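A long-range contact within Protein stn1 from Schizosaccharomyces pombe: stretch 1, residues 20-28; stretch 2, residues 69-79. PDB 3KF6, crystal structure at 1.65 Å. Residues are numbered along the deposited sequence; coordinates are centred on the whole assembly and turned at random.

Stretch 1, residues 20-28: PMFISDVHK
Stretch 2 69-79: TVDDCSGMVLR

A short helix that begins at Ile23, with Phe22 as its N-cap residue, sits against a hairpin-like segment: strand 69-71, a turn through 72-76 and a returning strand that includes 78-79. Val70 and Leu78 pair by backbone hydrogen bonds in both directions (N to O, 2.9 Å each way), and the helix packs against this pair and the turn, burying 551 Å² in all. The closest CA approach joins Ser24 CA to Met76 CA at 5.1 Å.

The turn meets the start of the helix with polar atoms. Helical NH groups of the first turn lack partners within their own helix, and here two are taken by turn side chains: Ile23 N donates to Asp72 OD2 (2.7 Å, nearly linear at 171°) and Ser24 N to Ser74 OG (2.9 Å, more bent at 142°). Asp72 (chi1 p, chi2 -4°) splits its carboxylate: OD2 faces the helix, while OD1 accepts from Ser74 OG (2.6 Å) and Ser74 N (3.0 Å), fixing that hydroxyl (chi1 p) beneath the helix. Asp72 OD2 also lies at the edge of the Phe22 ring, 3.6 Å from CD2, and a water lies within hydrogen-bonding distance of both Asp72 OD2 (2.9 Å) and Met21 O (2.8 Å). Cys73, at phi/psi 67/16, turns its side chain away, and its N is held by Asp71 OD1 (2.8 Å). Gly75, at 109/-11, adopts a backbone where a CB would jam against the preceding carbonyl O.

Ile23 (m, t) is the main bump, with 116 Å² covered. CD1 lies between the strands, 3.3 Å from Val70 O and 3.8 Å from Leu78 CB, while CG2 packs against the returning chain, 3.3 Å from Met76 O, 3.6 Å from Leu78 CB and 4.1 Å from Met76 CB. A branched aliphatic side chain fills this hollow. One turn on, Val26 (t) extends the apolar layer, its CG1 4.3 Å from Leu78 CD1; Leu78 (t, p) points toward the helix.

His27 (m, chi2 -76°), farther along, closes the contact. Its NE2 donates to Val77 O (2.8 Å, 154°), with that oxygen near the ring plane, leaving the faces free for packing. Met76, exposed and curled through three m rotamers, lays its CE over one face, 3.9 Å from the ring centroid and 12° off the normal, and its CB lies 3.7 Å from His27 CD2.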

ATOM      1  N   PRO A  20      11.734   9.166  -1.121  1.00 19.89           N
ATOM      2  CA  PRO A  20      10.563   8.402  -0.673  1.00 17.49           C
ATOM      3  C   PRO A  20       9.415   8.804  -1.610  1.00 16.98           C
ATOM      4  O   PRO A  20       9.058   9.978  -1.698  1.00 17.80           O
ATOM      5  CB  PRO A  20      10.371   8.886   0.763  1.00 18.70           C
ATOM      6  CG  PRO A  20      10.821  10.323   0.692  1.00 18.93           C
ATOM      7  CD  PRO A  20      12.052  10.265  -0.185  1.00 19.85           C
ATOM      8  N   MET A  21       8.842   7.834  -2.316  1.00 16.74           N
ATOM      9  CA  MET A  21       7.789   8.138  -3.283  1.00 15.89           C
ATOM     10  C   MET A  21       6.558   7.244  -3.227  1.00 14.85           C
ATOM     11  O   MET A  21       6.603   6.131  -2.703  1.00 15.08           O
ATOM     12  CB  MET A  21       8.353   8.032  -4.703  1.00 17.73           C
ATOM     13  CG  MET A  21       9.486   8.987  -5.030  1.00 16.28           C
ATOM     14  SD  MET A  21      10.091   8.721  -6.731  1.00 18.95           S
ATOM     15  CE  MET A  21       8.690   9.294  -7.684  1.00 18.93           C
ATOM     16  N   PHE A  22       5.462   7.748  -3.788  1.00 13.61           N
ATOM     17  CA  PHE A  22       4.229   6.982  -3.907  1.00 13.52           C
ATOM     18  C   PHE A  22       4.377   6.242  -5.229  1.00 15.55           C
ATOM     19  O   PHE A  22       4.966   6.765  -6.178  1.00 15.25           O
ATOM     20  CB  PHE A  22       3.008   7.902  -3.968  1.00 12.16           C
ATOM     21  CG  PHE A  22       2.591   8.432  -2.631  1.00 14.24           C
ATOM     22  CD1 PHE A  22       2.568   9.802  -2.385  1.00 16.59           C
ATOM     23  CD2 PHE A  22       2.217   7.558  -1.612  1.00 14.39           C
ATOM     24  CE1 PHE A  22       2.175  10.296  -1.137  1.00 17.02           C
ATOM     25  CE2 PHE A  22       1.821   8.045  -0.361  1.00 16.37           C
ATOM     26  CZ  PHE A  22       1.802   9.416  -0.127  1.00 18.28           C
ATOM     27  N   ILE A  23       3.832   5.035  -5.296  1.00 14.03           N
ATOM     28  CA  ILE A  23       3.945   4.218  -6.493  1.00 14.13           C
ATOM     29  C   ILE A  23       3.373   4.863  -7.750  1.00 14.77           C
ATOM     30  O   ILE A  23       3.953   4.733  -8.825  1.00 16.75           O
ATOM     31  CB  ILE A  23       3.329   2.825  -6.226  1.00 13.49           C
ATOM     32  CG1 ILE A  23       4.229   2.089  -5.224  1.00 14.32           C
ATOM     33  CG2 ILE A  23       3.182   2.029  -7.525  1.00 14.15           C
ATOM     34  CD1 ILE A  23       3.638   0.800  -4.669  1.00 16.00           C
ATOM     35  N   SER A  24       2.256   5.572  -7.624  1.00 15.56           N
ATOM     36  CA  SER A  24       1.673   6.223  -8.792  1.00 16.69           C
ATOM     37  C   SER A  24       2.675   7.213  -9.398  1.00 16.61           C
ATOM     38  O   SER A  24       2.723   7.381 -10.614  1.00 18.15           O
ATOM     39  CB  SER A  24       0.384   6.950  -8.413  1.00 17.48           C
ATOM     40  OG  SER A  24       0.633   7.959  -7.458  1.00 19.31           O
ATOM     41  N   ASP A  25       3.478   7.858  -8.556  1.00 16.93           N
ATOM     42  CA  ASP A  25       4.465   8.816  -9.049  1.00 16.77           C
ATOM     43  C   ASP A  25       5.667   8.104  -9.656  1.00 17.86           C
ATOM     44  O   ASP A  25       6.306   8.615 -10.585  1.00 18.43           O
ATOM     45  CB  ASP A  25       4.913   9.762  -7.926  1.00 16.29           C
ATOM     46  CG  ASP A  25       3.816  10.733  -7.519  1.00 19.44           C
ATOM     47  OD1 ASP A  25       3.121  11.243  -8.426  1.00 19.11           O
ATOM     48  OD2 ASP A  25       3.652  10.995  -6.308  1.00 18.96           O
ATOM     49  N   VAL A  26       5.982   6.922  -9.138  1.00 18.68           N
ATOM     50  CA  VAL A  26       7.094   6.149  -9.681  1.00 17.51           C
ATOM     51  C   VAL A  26       6.768   5.839 -11.146  1.00 19.86           C
ATOM     52  O   VAL A  26       7.632   5.946 -12.020  1.00 19.92           O
ATOM     53  CB  VAL A  26       7.303   4.837  -8.881  1.00 16.91           C
ATOM     54  CG1 VAL A  26       8.367   3.970  -9.546  1.00 19.06           C
ATOM     55  CG2 VAL A  26       7.734   5.168  -7.464  1.00 17.98           C
ATOM     56  N   HIS A  27       5.514   5.486 -11.409  1.00 19.54           N
ATOM     57  CA  HIS A  27       5.070   5.174 -12.771  1.00 21.00           C
ATOM     58  C   HIS A  27       5.023   6.401 -13.676  1.00 22.68           C
ATOM     59  O   HIS A  27       4.770   6.282 -14.876  1.00 23.05           O
ATOM     60  CB  HIS A  27       3.688   4.509 -12.741  1.00 19.81           C
ATOM     61  CG  HIS A  27       3.721   3.061 -12.361  1.00 20.49           C
ATOM     62  ND1 HIS A  27       4.132   2.072 -13.231  1.00 21.10           N
ATOM     63  CD2 HIS A  27       3.410   2.435 -11.199  1.00 18.75           C
ATOM     64  CE1 HIS A  27       4.074   0.901 -12.622  1.00 21.54           C
ATOM     65  NE2 HIS A  27       3.639   1.093 -11.387  1.00 21.22           N
ATOM     66  N   LYS A  28       5.270   7.576 -13.104  1.00 23.13           N
ATOM     67  CA  LYS A  28       5.250   8.813 -13.881  1.00 25.56           C
ATOM     68  C   LYS A  28       6.645   9.336 -14.199  1.00 26.35           C
ATOM     69  O   LYS A  28       6.796  10.341 -14.896  1.00 27.28           O
ATOM     70  CB  LYS A  28       4.450   9.888 -13.141  1.00 26.03           C
ATOM     71  CG  LYS A  28       2.957   9.615 -13.115  1.00 28.57           C
ATOM     72  CD  LYS A  28       2.210  10.684 -12.339  1.00 30.86           C
ATOM     73  CE  LYS A  28       0.725  10.369 -12.271  1.00 32.79           C
ATOM     74  NZ  LYS A  28      -0.022  11.347 -11.431  1.00 36.11           N
ATOM     75  N   THR A  69       4.498  -7.862  -5.590  1.00 16.10           N
ATOM     76  CA  THR A  69       3.696  -6.765  -6.109  1.00 15.79           C
ATOM     77  C   THR A  69       3.229  -6.015  -4.865  1.00 17.05           C
ATOM     78  O   THR A  69       2.615  -6.606  -3.973  1.00 17.28           O
ATOM     79  CB  THR A  69       2.479  -7.264  -6.908  1.00 17.13           C
ATOM     80  OG1 THR A  69       2.932  -7.983  -8.064  1.00 20.01           O
ATOM     81  CG2 THR A  69       1.631  -6.084  -7.370  1.00 19.32           C
ATOM     82  N   VAL A  70       3.529  -4.719  -4.808  1.00 13.55           N
ATOM     83  CA  VAL A  70       3.186  -3.899  -3.646  1.00 13.89           C
ATOM     84  C   VAL A  70       2.170  -2.819  -3.987  1.00 13.62           C
ATOM     85  O   VAL A  70       2.244  -2.199  -5.047  1.00 13.15           O
ATOM     86  CB  VAL A  70       4.463  -3.244  -3.071  1.00 14.42           C
ATOM     87  CG1 VAL A  70       4.128  -2.391  -1.846  1.00 15.76           C
ATOM     88  CG2 VAL A  70       5.473  -4.337  -2.701  1.00 15.53           C
ATOM     89  N   ASP A  71       1.226  -2.599  -3.072  1.00 12.82           N
ATOM     90  CA  ASP A  71       0.182  -1.597  -3.255  1.00 13.27           C
ATOM     91  C   ASP A  71       0.238  -0.581  -2.120  1.00 13.68           C
ATOM     92  O   ASP A  71       0.173  -0.959  -0.956  1.00 14.05           O
ATOM     93  CB  ASP A  71      -1.191  -2.282  -3.254  1.00 13.65           C
ATOM     94  CG  ASP A  71      -2.334  -1.316  -3.514  1.00 14.16           C
ATOM     95  OD1 ASP A  71      -2.065  -0.184  -3.958  1.00 14.89           O
ATOM     96  OD2 ASP A  71      -3.507  -1.697  -3.291  1.00 15.70           O
ATOM     97  N   ASP A  72       0.373   0.700  -2.453  1.00 13.09           N
ATOM     98  CA  ASP A  72       0.378   1.736  -1.423  1.00 13.29           C
ATOM     99  C   ASP A  72      -0.895   2.592  -1.517  1.00 14.66           C
ATOM    100  O   ASP A  72      -0.975   3.673  -0.932  1.00 14.07           O
ATOM    101  CB  ASP A  72       1.632   2.614  -1.536  1.00 14.04           C
ATOM    102  CG  ASP A  72       1.678   3.409  -2.816  1.00 14.95           C
ATOM    103  OD1 ASP A  72       0.780   3.220  -3.663  1.00 14.56           O
ATOM    104  OD2 ASP A  72       2.621   4.221  -2.980  1.00 14.33           O
ATOM    105  N   CYS A  73      -1.883   2.077  -2.252  1.00 13.68           N
ATOM    106  CA  CYS A  73      -3.182   2.730  -2.448  1.00 14.43           C
ATOM    107  C   CYS A  73      -3.109   4.022  -3.244  1.00 14.66           C
ATOM    108  O   CYS A  73      -4.058   4.805  -3.243  1.00 15.40           O
ATOM    109  CB  CYS A  73      -3.857   3.017  -1.100  1.00 14.50           C
ATOM    110  SG  CYS A  73      -4.141   1.547  -0.087  1.00 16.57           S
ATOM    111  N   SER A  74      -1.999   4.247  -3.939  1.00 15.29           N
ATOM    112  CA  SER A  74      -1.862   5.473  -4.715  1.00 15.14           C
ATOM    113  C   SER A  74      -2.503   5.402  -6.100  1.00 15.17           C
ATOM    114  O   SER A  74      -2.437   6.364  -6.860  1.00 17.00           O
ATOM    115  CB  SER A  74      -0.381   5.850  -4.844  1.00 15.30           C
ATOM    116  OG  SER A  74       0.321   4.881  -5.601  1.00 15.78           O
ATOM    117  N   GLY A  75      -3.120   4.268  -6.425  1.00 16.08           N
ATOM    118  CA  GLY A  75      -3.767   4.126  -7.720  1.00 16.59           C
ATOM    119  C   GLY A  75      -3.062   3.182  -8.671  1.00 15.80           C
ATOM    120  O   GLY A  75      -3.611   2.825  -9.719  1.00 17.24           O
ATOM    121  N   MET A  76      -1.847   2.782  -8.305  1.00 14.58           N
ATOM    122  CA  MET A  76      -1.041   1.865  -9.103  1.00 15.38           C
ATOM    123  C   MET A  76      -0.263   0.952  -8.170  1.00 15.80           C
ATOM    124  O   MET A  76       0.009   1.322  -7.026  1.00 15.97           O
ATOM    125  CB  MET A  76      -0.043   2.643  -9.972  1.00 18.95           C
ATOM    126  CG  MET A  76      -0.683   3.475 -11.068  1.00 22.24           C
ATOM    127  SD  MET A  76      -1.333   2.427 -12.371  1.00 27.01           S
ATOM    128  CE  MET A  76       0.124   2.284 -13.425  1.00 28.70           C
ATOM    129  N   VAL A  77       0.073  -0.244  -8.645  1.00 15.21           N
ATOM    130  CA  VAL A  77       0.880  -1.162  -7.842  1.00 14.70           C
ATOM    131  C   VAL A  77       2.257  -1.219  -8.498  1.00 15.66           C
ATOM    132  O   VAL A  77       2.423  -0.810  -9.649  1.00 16.19           O
ATOM    133  CB  VAL A  77       0.292  -2.594  -7.765  1.00 15.58           C
ATOM    134  CG1 VAL A  77      -1.088  -2.557  -7.119  1.00 18.53           C
ATOM    135  CG2 VAL A  77       0.236  -3.223  -9.157  1.00 16.94           C
ATOM    136  N   LEU A  78       3.242  -1.723  -7.767  1.00 14.46           N
ATOM    137  CA  LEU A  78       4.597  -1.794  -8.290  1.00 15.54           C
ATOM    138  C   LEU A  78       5.219  -3.172  -8.108  1.00 14.38           C
ATOM    139  O   LEU A  78       5.131  -3.766  -7.036  1.00 14.46           O
ATOM    140  CB  LEU A  78       5.468  -0.750  -7.584  1.00 18.04           C
ATOM    141  CG  LEU A  78       6.923  -0.607  -8.046  1.00 16.56           C
ATOM    142  CD1 LEU A  78       6.959  -0.064  -9.464  1.00 19.42           C
ATOM    143  CD2 LEU A  78       7.670   0.331  -7.100  1.00 16.66           C
ATOM    144  N   ARG A  79       5.851  -3.676  -9.165  1.00 14.52           N
ATOM    145  CA  ARG A  79       6.525  -4.961  -9.092  1.00 16.17           C
ATOM    146  C   ARG A  79       7.905  -4.695  -8.502  1.00 15.22           C
ATOM    147  O   ARG A  79       8.657  -3.868  -9.021  1.00 18.05           O
ATOM    148  CB  ARG A  79       6.662  -5.577 -10.488  1.00 19.93           C
ATOM    149  CG  ARG A  79       5.457  -6.386 -10.942  1.00 25.35           C
ATOM    150  CD  ARG A  79       5.662  -6.871 -12.379  1.00 32.96           C
ATOM    151  NE  ARG A  79       4.747  -7.944 -12.762  1.00 40.39           N
ATOM    152  CZ  ARG A  79       4.891  -9.220 -12.410  1.00 43.27           C
ATOM    153  NH1 ARG A  79       5.916  -9.600 -11.659  1.00 44.41           N
ATOM    154  NH2 ARG A  79       4.010 -10.122 -12.819  1.00 45.41           N
TER
HETATM  155  O   HOH W   1       5.077   4.141  -1.509  1.00 14.66           O
HETATM  156  O   HOH W   2      -2.520   9.042  -6.695  1.00 43.17           O